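Local coordinates for lombricine kinase (Urechis caupo, PDB 3JPZ), which probably catalyses the reversible transfer of a phosphoryl group from ATP to the guanidino compound lombricine, as a member of the phosphagen kinase family, at residues 130-142 / 191-203. Residues are numbered along the deposited sequence; the frame is centred on the assembly and turned at random.
Sequences PPSCTRGERREVE and NSASVRDWPDARG. With NO3 (nitrate ion), chain C.
Arg196 reaches from the loop 191-203 into the turn before helix 135-149 and spends its guanidinium on backbone oxygens. NH1 and NH2 both grip Cys133 O end-on, each at 2.9 Å, while NH2 also donates to Pro130 O at 2.8 Å and NE turns back to Ala193 O. Beside these bonds the packing is close: the Pro131 ring rests on the Ser194 hydroxyl, with CG 3.1 Å from OG.

Three arginines meet in the middle: an edge of the Arg138 guanidinium, at NH2, points onto one face of Arg196, and Arg138 lies nearly parallel to the buried Arg202, their guanidinium planes 9° apart. Arg196 O, held by both terminal nitrogens of Arg202, and the carboxylate of Asp197 probably offset this crowding of positive charge. Asp197 OD2 takes Arg138 NH1 at 3.0 Å, and OD1 takes Arg135 NH2 at 2.8 Å from above the carboxylate plane. Ala201 is packed tightly too, its CB 3.7 Å from Arg138 O and against Arg139 CG.

The looser side is the partly exposed, side-on salt bridge of Arg139, which offers NE to Asp200 OD1 (3.2 Å) and NH2 to OD2 (2.9 Å); a water links Asp200 OD1 with Arg138 NH1 and Arg135 O.

Arg135 also pairs with Asp45 of the second subunit, and Arg139 NH2 bonds Phe11 O there, at the dimer interface. Within the chain, the contact joins helix 135-149 to the connection between helix 187-191 and strand 203-207 of the large antiparallel sheet, with Lys46 of helix 44-53 bonding Pro131 O and Ser192 O.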
loop_
_atom_site.group_PDB
_atom_site.type_symbol
_atom_site.label_atom_id
_atom_site.label_comp_id
_atom_site.label_asym_id
_atom_site.label_seq_id
_atom_site.Cartn_x
_atom_site.Cartn_y
_atom_site.Cartn_z
ATOM N N PRO A 130 -10.611 -9.081 3.148
ATOM C CA PRO A 130 -9.208 -8.655 3.238
ATOM C C PRO A 130 -8.977 -7.144 3.365
ATOM O O PRO A 130 -8.032 -6.748 4.031
ATOM C CB PRO A 130 -8.617 -9.168 1.927
ATOM C CG PRO A 130 -9.396 -10.409 1.655
ATOM C CD PRO A 130 -10.798 -10.117 2.119
ATOM N N PRO A 131 -9.810 -6.309 2.729
ATOM C CA PRO A 131 -9.523 -4.880 2.872
ATOM C C PRO A 131 -9.662 -4.376 4.310
ATOM O O PRO A 131 -8.932 -3.456 4.682
ATOM C CB PRO A 131 -10.568 -4.213 1.959
ATOM C CG PRO A 131 -10.960 -5.287 0.983
ATOM C CD PRO A 131 -10.918 -6.558 1.796
ATOM N N SER A 132 -10.556 -4.978 5.095
ATOM C CA SER A 132 -10.921 -4.440 6.403
ATOM C C SER A 132 -10.759 -5.421 7.566
ATOM O O SER A 132 -10.999 -5.060 8.710
ATOM C CB SER A 132 -12.372 -3.966 6.376
ATOM O OG SER A 132 -12.554 -2.947 5.413
ATOM N N CYS A 133 -10.356 -6.652 7.279
ATOM C CA CYS A 133 -10.266 -7.669 8.317
ATOM C C CYS A 133 -9.047 -7.459 9.204
ATOM O O CYS A 133 -7.974 -7.087 8.735
ATOM C CB CYS A 133 -10.189 -9.061 7.694
ATOM S SG CYS A 133 -8.666 -9.335 6.749
ATOM N N THR A 134 -9.213 -7.718 10.495
ATOM C CA THR A 134 -8.100 -7.653 11.414
ATOM C C THR A 134 -7.272 -8.913 11.223
ATOM O O THR A 134 -7.726 -9.853 10.575
ATOM C CB THR A 134 -8.593 -7.613 12.870
ATOM O OG1 THR A 134 -9.480 -8.716 13.094
ATOM C CG2 THR A 134 -9.323 -6.315 13.156
ATOM N N ARG A 135 -6.064 -8.929 11.780
ATOM C CA ARG A 135 -5.253 -10.144 11.846
ATOM C C ARG A 135 -6.005 -11.292 12.525
ATOM O O ARG A 135 -5.837 -12.451 12.158
ATOM C CB ARG A 135 -3.963 -9.879 12.618
ATOM C CG ARG A 135 -2.830 -9.334 11.772
ATOM C CD ARG A 135 -1.589 -9.178 12.619
ATOM N NE ARG A 135 -1.845 -8.302 13.752
ATOM C CZ ARG A 135 -1.716 -6.982 13.724
ATOM N NH1 ARG A 135 -1.977 -6.266 14.814
ATOM N NH2 ARG A 135 -1.322 -6.381 12.609
ATOM N N GLY A 136 -6.822 -10.966 13.521
ATOM C CA GLY A 136 -7.565 -11.975 14.252
ATOM C C GLY A 136 -8.688 -12.557 13.411
ATOM O O GLY A 136 -8.893 -13.772 13.375
ATOM N N GLU A 137 -9.419 -11.682 12.733
ATOM C CA GLU A 137 -10.485 -12.107 11.850
ATOM C C GLU A 137 -9.918 -13.032 10.787
ATOM O O GLU A 137 -10.490 -14.074 10.486
ATOM C CB GLU A 137 -11.124 -10.897 11.175
ATOM C CG GLU A 137 -12.186 -10.198 11.992
ATOM C CD GLU A 137 -12.852 -9.079 11.216
ATOM O OE1 GLU A 137 -12.167 -8.083 10.904
ATOM O OE2 GLU A 137 -14.056 -9.194 10.917
ATOM N N ARG A 138 -8.776 -12.642 10.235
ATOM C CA ARG A 138 -8.179 -13.339 9.106
ATOM C C ARG A 138 -7.731 -14.723 9.516
ATOM O O ARG A 138 -7.845 -15.678 8.748
ATOM C CB ARG A 138 -6.978 -12.550 8.583
ATOM C CG ARG A 138 -6.547 -12.923 7.177
ATOM C CD ARG A 138 -5.246 -12.230 6.799
ATOM N NE ARG A 138 -5.439 -10.803 6.550
ATOM C CZ ARG A 138 -4.978 -9.820 7.321
ATOM N NH1 ARG A 138 -4.270 -10.078 8.410
ATOM N NH2 ARG A 138 -5.222 -8.565 6.989
ATOM N N ARG A 139 -7.196 -14.819 10.727
ATOM C CA ARG A 139 -6.781 -16.097 11.273
ATOM C C ARG A 139 -7.994 -16.984 11.484
ATOM O O ARG A 139 -7.888 -18.193 11.375
ATOM C CB ARG A 139 -6.043 -15.908 12.602
ATOM C CG ARG A 139 -4.609 -15.439 12.451
ATOM C CD ARG A 139 -4.170 -14.687 13.689
ATOM N NE ARG A 139 -2.832 -14.124 13.553
ATOM C CZ ARG A 139 -2.213 -13.451 14.514
ATOM N NH1 ARG A 139 -2.816 -13.258 15.687
ATOM N NH2 ARG A 139 -0.993 -12.976 14.303
ATOM N N GLU A 140 -9.133 -16.372 11.801
ATOM C CA GLU A 140 -10.388 -17.098 11.975
ATOM C C GLU A 140 -10.911 -17.616 10.637
ATOM O O GLU A 140 -11.441 -18.716 10.565
ATOM C CB GLU A 140 -11.438 -16.212 12.650
ATOM C CG GLU A 140 -12.817 -16.855 12.792
ATOM C CD GLU A 140 -12.817 -18.069 13.703
ATOM O OE1 GLU A 140 -11.763 -18.369 14.294
ATOM O OE2 GLU A 140 -13.872 -18.727 13.826
ATOM N N VAL A 141 -10.773 -16.827 9.576
ATOM C CA VAL A 141 -11.060 -17.340 8.240
ATOM C C VAL A 141 -10.171 -18.551 7.956
ATOM O O VAL A 141 -10.661 -19.632 7.626
ATOM C CB VAL A 141 -10.818 -16.298 7.131
ATOM C CG1 VAL A 141 -11.011 -16.948 5.785
ATOM C CG2 VAL A 141 -11.754 -15.121 7.278
ATOM N N GLU A 142 -8.861 -18.374 8.098
ATOM C CA GLU A 142 -7.923 -19.460 7.847
ATOM C C GLU A 142 -8.259 -20.688 8.691
ATOM O O GLU A 142 -8.156 -21.813 8.218
ATOM C CB GLU A 142 -6.486 -19.035 8.141
ATOM C CG GLU A 142 -5.463 -20.156 7.920
ATOM C CD GLU A 142 -4.083 -19.801 8.429
ATOM O OE1 GLU A 142 -3.985 -19.173 9.502
ATOM O OE2 GLU A 142 -3.091 -20.145 7.758
ATOM N N ASN A 191 -3.965 -0.853 -2.645
ATOM C CA ASN A 191 -4.634 0.358 -2.214
ATOM C C ASN A 191 -5.837 0.086 -1.292
ATOM O O ASN A 191 -6.262 0.967 -0.552
ATOM C CB ASN A 191 -5.051 1.171 -3.440
ATOM C CG ASN A 191 -3.855 1.653 -4.262
ATOM O OD1 ASN A 191 -2.782 1.915 -3.729
ATOM N ND2 ASN A 191 -4.046 1.779 -5.558
ATOM N N SER A 192 -6.385 -1.124 -1.335
ATOM C CA SER A 192 -7.492 -1.482 -0.441
ATOM C C SER A 192 -6.992 -2.023 0.902
ATOM O O SER A 192 -7.778 -2.495 1.726
ATOM C CB SER A 192 -8.416 -2.516 -1.101
ATOM O OG SER A 192 -7.740 -3.735 -1.343
ATOM N N ALA A 193 -5.687 -1.936 1.113
ATOM C CA ALA A 193 -5.043 -2.526 2.276
ATOM C C ALA A 193 -5.426 -3.990 2.402
ATOM O O ALA A 193 -5.568 -4.502 3.504
ATOM C CB ALA A 193 -5.428 -1.769 3.541
ATOM N N SER A 194 -5.587 -4.666 1.270
ATOM C CA SER A 194 -5.952 -6.073 1.293
ATOM C C SER A 194 -4.737 -6.983 1.411
ATOM O O SER A 194 -4.882 -8.197 1.492
ATOM C CB SER A 194 -6.771 -6.433 0.058
ATOM O OG SER A 194 -8.090 -5.932 0.172
ATOM N N VAL A 195 -3.543 -6.399 1.446
ATOM C CA VAL A 195 -2.312 -7.187 1.598
ATOM C C VAL A 195 -1.616 -6.982 2.963
ATOM O O VAL A 195 -0.429 -7.242 3.113
ATOM C CB VAL A 195 -1.311 -6.918 0.436
ATOM C CG1 VAL A 195 -1.922 -7.317 -0.901
ATOM C CG2 VAL A 195 -0.885 -5.466 0.388
ATOM N N ARG A 196 -2.372 -6.550 3.965
ATOM C CA ARG A 196 -1.814 -6.322 5.298
ATOM C C ARG A 196 -1.351 -7.597 5.990
ATOM O O ARG A 196 -1.968 -8.644 5.860
ATOM C CB ARG A 196 -2.845 -5.633 6.188
ATOM C CG ARG A 196 -2.868 -4.127 6.068
ATOM C CD ARG A 196 -4.121 -3.536 6.711
ATOM N NE ARG A 196 -5.315 -4.229 6.234
ATOM C CZ ARG A 196 -6.088 -5.008 6.983
ATOM N NH1 ARG A 196 -5.833 -5.192 8.280
ATOM N NH2 ARG A 196 -7.128 -5.594 6.427
ATOM N N ASP A 197 -0.270 -7.477 6.752
ATOM C CA ASP A 197 0.264 -8.572 7.551
ATOM C C ASP A 197 0.639 -9.789 6.724
ATOM O O ASP A 197 0.587 -10.911 7.217
ATOM C CB ASP A 197 -0.752 -8.988 8.609
ATOM C CG ASP A 197 -1.424 -7.810 9.253
ATOM O OD1 ASP A 197 -0.734 -7.048 9.950
ATOM O OD2 ASP A 197 -2.644 -7.641 9.052
ATOM N N TRP A 198 1.023 -9.569 5.472
ATOM C CA TRP A 198 1.430 -10.656 4.598
ATOM C C TRP A 198 2.625 -11.395 5.176
ATOM O O TRP A 198 3.597 -10.756 5.563
ATOM C CB TRP A 198 1.812 -10.120 3.226
ATOM C CG TRP A 198 1.832 -11.205 2.236
ATOM C CD1 TRP A 198 2.879 -11.998 1.916
ATOM C CD2 TRP A 198 0.724 -11.663 1.459
ATOM N NE1 TRP A 198 2.504 -12.913 0.968
ATOM C CE2 TRP A 198 1.184 -12.728 0.670
ATOM C CE3 TRP A 198 -0.608 -11.262 1.343
ATOM C CZ2 TRP A 198 0.362 -13.406 -0.216
ATOM C CZ3 TRP A 198 -1.426 -11.937 0.462
ATOM C CH2 TRP A 198 -0.939 -12.993 -0.308
ATOM N N PRO A 199 2.577 -12.744 5.217
ATOM C CA PRO A 199 1.543 -13.681 4.774
ATOM C C PRO A 199 0.844 -14.397 5.930
ATOM O O PRO A 199 0.504 -15.576 5.820
ATOM C CB PRO A 199 2.349 -14.723 4.008
ATOM C CG PRO A 199 3.783 -14.626 4.591
ATOM C CD PRO A 199 3.794 -13.483 5.576
ATOM N N ASP A 200 0.659 -13.701 7.038
ATOM C CA ASP A 200 -0.047 -14.260 8.179
ATOM C C ASP A 200 -1.451 -14.728 7.791
ATOM O O ASP A 200 -2.244 -13.962 7.239
ATOM C CB ASP A 200 -0.143 -13.214 9.280
ATOM C CG ASP A 200 -0.670 -13.786 10.567
ATOM O OD1 ASP A 200 -1.722 -14.460 10.536
ATOM O OD2 ASP A 200 -0.020 -13.563 11.601
ATOM N N ALA A 201 -1.740 -15.997 8.073
ATOM C CA ALA A 201 -3.044 -16.590 7.786
ATOM C C ALA A 201 -3.318 -16.706 6.283
ATOM O O ALA A 201 -4.469 -16.764 5.861
ATOM C CB ALA A 201 -4.151 -15.802 8.470
ATOM N N ARG A 202 -2.262 -16.728 5.481
ATOM C CA ARG A 202 -2.389 -17.058 4.059
ATOM C C ARG A 202 -1.916 -18.478 3.875
ATOM O O ARG A 202 -0.999 -18.915 4.564
ATOM C CB ARG A 202 -1.531 -16.143 3.191
ATOM C CG ARG A 202 -2.198 -14.850 2.827
ATOM C CD ARG A 202 -2.507 -14.040 4.069
ATOM N NE ARG A 202 -3.073 -12.750 3.708
ATOM C CZ ARG A 202 -2.847 -11.613 4.354
ATOM N NH1 ARG A 202 -2.059 -11.592 5.417
ATOM N NH2 ARG A 202 -3.404 -10.492 3.924
ATOM N N GLY A 203 -2.532 -19.207 2.957
ATOM C CA GLY A 203 -2.101 -20.567 2.712
ATOM C C GLY A 203 -2.631 -21.183 1.442
ATOM O O GLY A 203 -3.531 -20.659 0.788
HETATM N N NO3 C . -2.189 3.740 -7.674
HETATM O O1 NO3 C . -1.934 3.607 -6.315
HETATM O O2 NO3 C . -3.330 3.135 -8.192
HETATM O O3 NO3 C . -1.322 4.466 -8.505
HETATM O O HOH W 1 -4.046 -12.487 10.094
#